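Local coordinates for vacuolar aminopeptidase 1 (Saccharomyces cerevisiae, PDB 5JGF), which removes amino acids, preferably neutral or hydrophobic ones, from the N-termini of peptides in the vacuole, using zinc ions as cofactor, at residues D[12-26]-D[237-249]. Numbering follows the deposited sequence.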
ATOM      1  N   ALA D  12      -2.395 -51.701  20.804  1.00 17.49           N
ATOM      2  CA  ALA D  12      -2.972 -50.483  20.237  1.00 17.62           C
ATOM      3  C   ALA D  12      -4.228 -50.128  21.029  1.00 17.91           C
ATOM      4  O   ALA D  12      -4.462 -48.962  21.348  1.00 16.83           O
ATOM      5  CB  ALA D  12      -3.322 -50.691  18.763  1.00 17.35           C
ATOM      6  N   GLN D  13      -5.035 -51.139  21.348  1.00 16.96           N
ATOM      7  CA  GLN D  13      -6.258 -50.923  22.117  1.00 18.12           C
ATOM      8  C   GLN D  13      -5.937 -50.498  23.545  1.00 18.21           C
ATOM      9  O   GLN D  13      -6.621 -49.646  24.114  1.00 15.86           O
ATOM     10  CB  GLN D  13      -7.116 -52.191  22.147  1.00 21.03           C
ATOM     11  CG  GLN D  13      -7.883 -52.467  20.862  1.00 27.00           C
ATOM     12  CD  GLN D  13      -8.770 -51.302  20.448  1.00 30.25           C
ATOM     13  OE1 GLN D  13      -9.494 -50.730  21.267  1.00 31.62           O
ATOM     14  NE2 GLN D  13      -8.723 -50.952  19.170  1.00 30.64           N
ATOM     15  N   GLU D  14      -4.903 -51.098  24.130  1.00 17.41           N
ATOM     16  CA  GLU D  14      -4.509 -50.743  25.490  1.00 17.55           C
ATOM     17  C   GLU D  14      -4.109 -49.274  25.511  1.00 16.23           C
ATOM     18  O   GLU D  14      -4.425 -48.553  26.457  1.00 14.01           O
ATOM     19  CB  GLU D  14      -3.328 -51.595  25.962  1.00 19.82           C
ATOM     20  CG  GLU D  14      -3.679 -53.030  26.329  1.00 28.99           C
ATOM     21  CD  GLU D  14      -4.724 -53.116  27.430  1.00 34.17           C
ATOM     22  OE1 GLU D  14      -4.641 -52.335  28.402  1.00 35.59           O
ATOM     23  OE2 GLU D  14      -5.624 -53.977  27.327  1.00 38.73           O
ATOM     24  N   PHE D  15      -3.408 -48.837  24.468  1.00 14.46           N
ATOM     25  CA  PHE D  15      -2.980 -47.445  24.382  1.00 12.73           C
ATOM     26  C   PHE D  15      -4.195 -46.523  24.304  1.00 13.43           C
ATOM     27  O   PHE D  15      -4.258 -45.504  24.993  1.00 13.40           O
ATOM     28  CB  PHE D  15      -2.090 -47.222  23.153  1.00 13.31           C
ATOM     29  CG  PHE D  15      -1.679 -45.784  22.958  1.00 14.32           C
ATOM     30  CD1 PHE D  15      -0.854 -45.151  23.884  1.00 14.10           C
ATOM     31  CD2 PHE D  15      -2.144 -45.054  21.867  1.00 16.61           C
ATOM     32  CE1 PHE D  15      -0.499 -43.804  23.729  1.00 13.47           C
ATOM     33  CE2 PHE D  15      -1.797 -43.710  21.702  1.00 15.02           C
ATOM     34  CZ  PHE D  15      -0.973 -43.085  22.636  1.00 15.67           C
ATOM     35  N   ILE D  16      -5.158 -46.875  23.457  1.00 14.21           N
ATOM     36  CA  ILE D  16      -6.368 -46.067  23.313  1.00 13.80           C
ATOM     37  C   ILE D  16      -7.079 -45.934  24.660  1.00 15.79           C
ATOM     38  O   ILE D  16      -7.508 -44.841  25.044  1.00 12.74           O
ATOM     39  CB  ILE D  16      -7.323 -46.684  22.259  1.00 14.87           C
ATOM     40  CG1 ILE D  16      -6.753 -46.447  20.855  1.00 14.77           C
ATOM     41  CG2 ILE D  16      -8.727 -46.093  22.398  1.00 14.26           C
ATOM     42  CD1 ILE D  16      -7.527 -47.133  19.745  1.00 14.56           C
ATOM     43  N   ASP D  17      -7.196 -47.044  25.385  1.00 16.26           N
ATOM     44  CA  ASP D  17      -7.843 -47.018  26.694  1.00 16.71           C
ATOM     45  C   ASP D  17      -7.054 -46.147  27.671  1.00 13.74           C
ATOM     46  O   ASP D  17      -7.636 -45.398  28.453  1.00 13.51           O
ATOM     47  CB  ASP D  17      -7.983 -48.436  27.257  1.00 19.46           C
ATOM     48  CG  ASP D  17      -8.915 -49.301  26.433  1.00 25.98           C
ATOM     49  OD1 ASP D  17      -9.771 -48.736  25.716  1.00 28.08           O
ATOM     50  OD2 ASP D  17      -8.805 -50.546  26.512  1.00 28.85           O
ATOM     51  N   PHE D  18      -5.730 -46.249  27.614  1.00 13.80           N
ATOM     52  CA  PHE D  18      -4.843 -45.466  28.473  1.00 12.98           C
ATOM     53  C   PHE D  18      -5.081 -43.972  28.257  1.00 13.34           C
ATOM     54  O   PHE D  18      -5.251 -43.213  29.211  1.00 11.66           O
ATOM     55  CB  PHE D  18      -3.383 -45.836  28.159  1.00 13.59           C
ATOM     56  CG  PHE D  18      -2.377 -44.769  28.510  1.00 13.28           C
ATOM     57  CD1 PHE D  18      -2.105 -44.447  29.835  1.00 13.44           C
ATOM     58  CD2 PHE D  18      -1.672 -44.113  27.503  1.00 13.23           C
ATOM     59  CE1 PHE D  18      -1.138 -43.486  30.155  1.00 14.62           C
ATOM     60  CE2 PHE D  18      -0.708 -43.154  27.808  1.00 13.19           C
ATOM     61  CZ  PHE D  18      -0.438 -42.839  29.137  1.00 14.48           C
ATOM     62  N   ILE D  19      -5.105 -43.555  26.995  1.00 12.84           N
ATOM     63  CA  ILE D  19      -5.322 -42.151  26.668  1.00 12.18           C
ATOM     64  C   ILE D  19      -6.692 -41.677  27.147  1.00 13.42           C
ATOM     65  O   ILE D  19      -6.820 -40.595  27.719  1.00 11.62           O
ATOM     66  CB  ILE D  19      -5.208 -41.923  25.139  1.00 12.73           C
ATOM     67  CG1 ILE D  19      -3.750 -42.090  24.696  1.00 12.46           C
ATOM     68  CG2 ILE D  19      -5.762 -40.547  24.765  1.00 12.85           C
ATOM     69  CD1 ILE D  19      -2.802 -41.022  25.236  1.00 13.13           C
ATOM     70  N   TYR D  20      -7.707 -42.502  26.913  1.00 12.37           N
ATOM     71  CA  TYR D  20      -9.083 -42.188  27.286  1.00 13.58           C
ATOM     72  C   TYR D  20      -9.323 -42.144  28.797  1.00 14.88           C
ATOM     73  O   TYR D  20     -10.038 -41.275  29.296  1.00 14.28           O
ATOM     74  CB  TYR D  20     -10.025 -43.214  26.647  1.00 15.43           C
ATOM     75  CG  TYR D  20     -11.499 -42.951  26.862  1.00 17.04           C
ATOM     76  CD1 TYR D  20     -12.109 -41.807  26.342  1.00 15.92           C
ATOM     77  CD2 TYR D  20     -12.295 -43.864  27.554  1.00 17.91           C
ATOM     78  CE1 TYR D  20     -13.473 -41.580  26.501  1.00 16.04           C
ATOM     79  CE2 TYR D  20     -13.662 -43.647  27.722  1.00 17.52           C
ATOM     80  CZ  TYR D  20     -14.244 -42.506  27.192  1.00 17.46           C
ATOM     81  OH  TYR D  20     -15.596 -42.297  27.343  1.00 14.94           O
ATOM     82  N   LYS D  21      -8.722 -43.075  29.528  1.00 14.98           N
ATOM     83  CA  LYS D  21      -8.919 -43.131  30.973  1.00 16.68           C
ATOM     84  C   LYS D  21      -8.008 -42.235  31.802  1.00 15.25           C
ATOM     85  O   LYS D  21      -8.224 -42.081  33.000  1.00 14.29           O
ATOM     86  CB  LYS D  21      -8.785 -44.579  31.455  1.00 19.08           C
ATOM     87  CG  LYS D  21      -9.883 -45.494  30.937  1.00 24.74           C
ATOM     88  CD  LYS D  21      -9.629 -46.945  31.319  1.00 32.25           C
ATOM     89  CE  LYS D  21     -10.758 -47.849  30.841  1.00 36.78           C
ATOM     90  NZ  LYS D  21     -10.479 -49.283  31.139  1.00 40.90           N
ATOM     91  N   ASN D  22      -7.003 -41.634  31.171  1.00 14.22           N
ATOM     92  CA  ASN D  22      -6.061 -40.770  31.881  1.00 13.61           C
ATOM     93  C   ASN D  22      -5.827 -39.495  31.068  1.00 12.52           C
ATOM     94  O   ASN D  22      -4.755 -39.285  30.508  1.00 12.07           O
ATOM     95  CB  ASN D  22      -4.753 -41.533  32.082  1.00 13.48           C
ATOM     96  CG  ASN D  22      -4.967 -42.847  32.806  1.00 16.11           C
ATOM     97  OD1 ASN D  22      -5.100 -42.876  34.027  1.00 16.26           O
ATOM     98  ND2 ASN D  22      -5.035 -43.941  32.050  1.00 17.14           N
ATOM     99  N   PRO D  23      -6.835 -38.616  31.027  1.00 14.33           N
ATOM    100  CA  PRO D  23      -6.813 -37.348  30.289  1.00 14.21           C
ATOM    101  C   PRO D  23      -5.799 -36.277  30.670  1.00 13.96           C
ATOM    102  O   PRO D  23      -5.322 -35.551  29.799  1.00 14.12           O
ATOM    103  CB  PRO D  23      -8.250 -36.855  30.430  1.00 13.10           C
ATOM    104  CG  PRO D  23      -8.614 -37.333  31.806  1.00 13.90           C
ATOM    105  CD  PRO D  23      -8.085 -38.748  31.797  1.00 13.01           C
ATOM    106  N   THR D  24      -5.477 -36.161  31.957  1.00 14.39           N
ATOM    107  CA  THR D  24      -4.523 -35.141  32.387  1.00 13.05           C
ATOM    108  C   THR D  24      -3.169 -35.735  32.762  1.00 15.15           C
ATOM    109  O   THR D  24      -3.038 -36.944  32.960  1.00 14.58           O
ATOM    110  CB  THR D  24      -5.049 -34.355  33.602  1.00 14.80           C
ATOM    111  OG1 THR D  24      -4.951 -35.169  34.779  1.00 13.74           O
ATOM    112  CG2 THR D  24      -6.508 -33.958  33.386  1.00 13.02           C
ATOM    113  N   THR D  25      -2.160 -34.876  32.856  1.00 14.04           N
ATOM    114  CA  THR D  25      -0.821 -35.326  33.215  1.00 14.33           C
ATOM    115  C   THR D  25      -0.867 -36.063  34.557  1.00 14.19           C
ATOM    116  O   THR D  25      -0.199 -37.085  34.740  1.00 13.99           O
ATOM    117  CB  THR D  25       0.147 -34.134  33.302  1.00 15.52           C
ATOM    118  OG1 THR D  25       0.096 -33.395  32.072  1.00 14.83           O
ATOM    119  CG2 THR D  25       1.577 -34.619  33.524  1.00 12.41           C
ATOM    120  N   TYR D  26      -1.665 -35.552  35.489  1.00 13.64           N
ATOM    121  CA  TYR D  26      -1.804 -36.189  36.799  1.00 14.98           C
ATOM    122  C   TYR D  26      -2.275 -37.634  36.673  1.00 15.86           C
ATOM    123  O   TYR D  26      -1.739 -38.522  37.339  1.00 15.01           O
ATOM    124  CB  TYR D  26      -2.798 -35.421  37.671  1.00 12.92           C
ATOM    125  CG  TYR D  26      -2.326 -34.048  38.079  1.00 13.68           C
ATOM    126  CD1 TYR D  26      -1.256 -33.889  38.960  1.00 13.88           C
ATOM    127  CD2 TYR D  26      -2.951 -32.903  37.586  1.00 14.40           C
ATOM    128  CE1 TYR D  26      -0.821 -32.621  39.344  1.00 13.88           C
ATOM    129  CE2 TYR D  26      -2.523 -31.632  37.960  1.00 15.50           C
ATOM    130  CZ  TYR D  26      -1.461 -31.498  38.837  1.00 15.28           C
ATOM    131  OH  TYR D  26      -1.032 -30.241  39.202  1.00 15.87           O
ATOM    132  N   ASP D 237      -6.282 -27.785  40.062  1.00 15.69           N
ATOM    133  CA  ASP D 237      -5.541 -27.622  38.816  1.00 15.53           C
ATOM    134  C   ASP D 237      -6.283 -28.533  37.847  1.00 14.20           C
ATOM    135  O   ASP D 237      -5.997 -29.726  37.760  1.00 14.85           O
ATOM    136  CB  ASP D 237      -4.094 -28.096  39.003  1.00 15.82           C
ATOM    137  CG  ASP D 237      -3.249 -27.931  37.751  1.00 17.39           C
ATOM    138  OD1 ASP D 237      -3.793 -27.525  36.703  1.00 16.13           O
ATOM    139  OD2 ASP D 237      -2.032 -28.218  37.817  1.00 17.07           O
ATOM    140  N   LEU D 238      -7.253 -27.963  37.135  1.00 13.75           N
ATOM    141  CA  LEU D 238      -8.071 -28.731  36.201  1.00 13.11           C
ATOM    142  C   LEU D 238      -7.857 -28.353  34.740  1.00 14.32           C
ATOM    143  O   LEU D 238      -7.578 -27.196  34.424  1.00 13.97           O
ATOM    144  CB  LEU D 238      -9.556 -28.556  36.547  1.00 13.96           C
ATOM    145  CG  LEU D 238      -9.963 -28.836  38.000  1.00 16.46           C
ATOM    146  CD1 LEU D 238     -11.470 -28.638  38.163  1.00 16.98           C
ATOM    147  CD2 LEU D 238      -9.565 -30.256  38.381  1.00 13.18           C
ATOM    148  N   ASP D 239      -7.994 -29.350  33.866  1.00 11.99           N
ATOM    149  CA  ASP D 239      -7.851 -29.188  32.419  1.00 13.72           C
ATOM    150  C   ASP D 239      -9.212 -29.392  31.775  1.00 14.94           C
ATOM    151  O   ASP D 239     -10.127 -29.956  32.381  1.00 14.02           O
ATOM    152  CB  ASP D 239      -7.000 -30.295  31.780  1.00 15.52           C
ATOM    153  CG  ASP D 239      -5.563 -30.307  32.226  1.00 16.32           C
ATOM    154  OD1 ASP D 239      -4.843 -31.194  31.722  1.00 18.86           O
ATOM    155  OD2 ASP D 239      -5.148 -29.468  33.044  1.00 17.33           O
ATOM    156  N   LEU D 240      -9.314 -28.946  30.528  1.00 13.24           N
ATOM    157  CA  LEU D 240     -10.486 -29.184  29.703  1.00 12.55           C
ATOM    158  C   LEU D 240      -9.822 -29.979  28.588  1.00 12.73           C
ATOM    159  O   LEU D 240      -8.760 -29.589  28.095  1.00 12.57           O
ATOM    160  CB  LEU D 240     -11.084 -27.893  29.147  1.00 13.22           C
ATOM    161  CG  LEU D 240     -11.919 -27.057  30.112  1.00 13.71           C
ATOM    162  CD1 LEU D 240     -12.662 -25.998  29.302  1.00 15.27           C
ATOM    163  CD2 LEU D 240     -12.922 -27.944  30.861  1.00 13.23           C
ATOM    164  N   PHE D 241     -10.423 -31.098  28.201  1.00 13.03           N
ATOM    165  CA  PHE D 241      -9.835 -31.949  27.173  1.00 13.64           C
ATOM    166  C   PHE D 241     -10.906 -32.647  26.349  1.00 12.47           C
ATOM    167  O   PHE D 241     -12.055 -32.749  26.772  1.00 12.55           O
ATOM    168  CB  PHE D 241      -8.956 -32.996  27.855  1.00 12.51           C
ATOM    169  CG  PHE D 241      -9.632 -33.665  29.019  1.00 12.76           C
ATOM    170  CD1 PHE D 241     -10.582 -34.662  28.812  1.00 13.36           C
ATOM    171  CD2 PHE D 241      -9.366 -33.250  30.320  1.00 14.18           C
ATOM    172  CE1 PHE D 241     -11.264 -35.237  29.890  1.00 16.64           C
ATOM    173  CE2 PHE D 241     -10.041 -33.816  31.406  1.00 14.99           C
ATOM    174  CZ  PHE D 241     -10.993 -34.812  31.190  1.00 15.57           C
ATOM    175  N   ASP D 242     -10.514 -33.135  25.173  1.00 12.50           N
ATOM    176  CA  ASP D 242     -11.431 -33.836  24.276  1.00 12.54           C
ATOM    177  C   ASP D 242     -11.785 -35.191  24.889  1.00 14.15           C
ATOM    178  O   ASP D 242     -10.894 -35.970  25.231  1.00 12.71           O
ATOM    179  CB  ASP D 242     -10.761 -34.059  22.912  1.00 13.96           C
ATOM    180  CG  ASP D 242     -11.746 -34.464  21.829  1.00 16.66           C
ATOM    181  OD1 ASP D 242     -12.817 -35.016  22.158  1.00 19.14           O
ATOM    182  OD2 ASP D 242     -11.443 -34.240  20.641  1.00 18.70           O
ATOM    183  N   VAL D 243     -13.080 -35.473  25.026  1.00 13.78           N
ATOM    184  CA  VAL D 243     -13.518 -36.746  25.594  1.00 15.19           C
ATOM    185  C   VAL D 243     -13.804 -37.807  24.540  1.00 15.51           C
ATOM    186  O   VAL D 243     -14.288 -38.887  24.874  1.00 15.45           O
ATOM    187  CB  VAL D 243     -14.795 -36.591  26.457  1.00 16.55           C
ATOM    188  CG1 VAL D 243     -14.507 -35.733  27.668  1.00 19.05           C
ATOM    189  CG2 VAL D 243     -15.920 -35.999  25.625  1.00 15.77           C
ATOM    190  N   GLN D 244     -13.527 -37.515  23.271  1.00 13.63           N
ATOM    191  CA  GLN D 244     -13.780 -38.513  22.235  1.00 12.63           C
ATOM    192  C   GLN D 244     -12.726 -39.611  22.312  1.00 14.80           C
ATOM    193  O   GLN D 244     -11.534 -39.366  22.125  1.00 12.37           O
ATOM    194  CB  GLN D 244     -13.771 -37.887  20.837  1.00 12.51           C
ATOM    195  CG  GLN D 244     -14.055 -38.907  19.728  1.00 13.76           C
ATOM    196  CD  GLN D 244     -14.077 -38.289  18.340  1.00 14.74           C
ATOM    197  OE1 GLN D 244     -13.424 -37.277  18.090  1.00 13.94           O
ATOM    198  NE2 GLN D 244     -14.813 -38.913  17.423  1.00 14.23           N
ATOM    199  N   LYS D 245     -13.176 -40.830  22.591  1.00 12.62           N
ATOM    200  CA  LYS D 245     -12.270 -41.964  22.706  1.00 12.22           C
ATOM    201  C   LYS D 245     -11.550 -42.234  21.389  1.00 12.17           C
ATOM    202  O   LYS D 245     -12.110 -42.026  20.309  1.00 13.08           O
ATOM    203  CB  LYS D 245     -13.053 -43.209  23.138  1.00 13.19           C
ATOM    204  CG  LYS D 245     -12.194 -44.443  23.359  1.00 18.29           C
ATOM    205  CD  LYS D 245     -13.029 -45.598  23.897  1.00 24.30           C
ATOM    206  CE  LYS D 245     -12.226 -46.887  23.923  1.00 29.74           C
ATOM    207  NZ  LYS D 245     -12.075 -47.429  25.300  1.00 35.02           N
ATOM    208  N   GLY D 246     -10.305 -42.682  21.490  1.00 12.69           N
ATOM    209  CA  GLY D 246      -9.523 -42.988  20.305  1.00 12.09           C
ATOM    210  C   GLY D 246     -10.149 -44.124  19.516  1.00 13.89           C
ATOM    211  O   GLY D 246     -10.964 -44.884  20.048  1.00 13.77           O
ATOM    212  N   THR D 247      -9.764 -44.252  18.250  1.00 13.59           N
ATOM    213  CA  THR D 247     -10.318 -45.286  17.393  1.00 15.49           C
ATOM    214  C   THR D 247      -9.322 -45.772  16.344  1.00 16.15           C
ATOM    215  O   THR D 247      -8.450 -45.022  15.901  1.00 14.23           O
ATOM    216  CB  THR D 247     -11.552 -44.757  16.627  1.00 17.65           C
ATOM    217  OG1 THR D 247     -12.459 -44.130  17.541  1.00 20.53           O
ATOM    218  CG2 THR D 247     -12.265 -45.898  15.911  1.00 20.25           C
ATOM    219  N   ILE D 248      -9.451 -47.036  15.957  1.00 15.58           N
ATOM    220  CA  ILE D 248      -8.607 -47.582  14.906  1.00 15.30           C
ATOM    221  C   ILE D 248      -9.341 -47.160  13.638  1.00 16.23           C
ATOM    222  O   ILE D 248     -10.549 -47.362  13.528  1.00 16.73           O
ATOM    223  CB  ILE D 248      -8.531 -49.124  14.984  1.00 16.65           C
ATOM    224  CG1 ILE D 248      -7.756 -49.535  16.236  1.00 15.91           C
ATOM    225  CG2 ILE D 248      -7.868 -49.686  13.730  1.00 16.73           C
ATOM    226  CD1 ILE D 248      -6.352 -48.939  16.318  1.00 17.80           C
ATOM    227  N   GLY D 249      -8.624 -46.565  12.689  1.00 15.29           N
ATOM    228  CA  GLY D 249      -9.275 -46.105  11.476  1.00 16.12           C
ATOM    229  C   GLY D 249      -8.581 -46.428  10.172  1.00 15.53           C
ATOM    230  O   GLY D 249      -7.526 -47.067  10.145  1.00 13.83           O
TER
HETATM  231  O   HOH W   1     -11.134 -48.925  17.808  1.00 19.21           O
HETATM  232  O   HOH W   2      -8.260 -42.689  23.498  1.00 14.12           O
HETATM  233  O   HOH W   3     -16.383 -40.258  25.839  1.00 17.55           O
HETATM  234  O   HOH W   4      -5.432 -32.779  29.117  1.00 15.24           O
HETATM  235  O   HOH W   5      -2.620 -32.198  31.882  1.00 18.42           O
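The side chain of Lys245 runs across helix 12-21, over Tyr20 and Ile16 to Asp17, extended until a bend at its last torsion. Lys245 CB makes a CH-pi contact over one face of the Tyr20 ring, toward the rim, 3.6 Å from Tyr20 CD1; CG continues past Tyr20 CG and Ile16 CG2, CD nears Tyr20 CD2, and CE passes Ile16 CG2 and Asp17 OD1. The bend (chi4 118°) brings Lys245 NZ to Asp17 OD1 in a 2.7 Å salt bridge, the nitrogen meeting that oxygen nearly along its C-O axis. Lysine suits this place because its methylenes cover an aromatic face while its ammonium reaches an acid one helical turn back; an alanine here would keep CB over the ring but would probably leave Asp17 without this ammonium partner and open a gap beside Tyr20 and Ile16. At the ring's edge Tyr20 CE1 lies 3.3 Å from Val243 O, and one water joins that oxygen to the tyrosine hydroxyl. Segment 237-249 leaves the six-stranded antiparallel sheet at the end of strand 233-242 and enters a three-stranded one at 247-249, so the N-terminal helices run beside the passage between two sheets of this M18 aminopeptidase. Farther along, the compact, rigid Pro23 sets CB over the centre of the Phe241 ring, a CH-pi contact. Tyrosine's long ring lets Tyr26 OH reach Asp237 OD2 (2.6 Å), on its anti side, 31° out of the carboxylate plane; aspartate's second oxygen, OD1, pairs with Lys98.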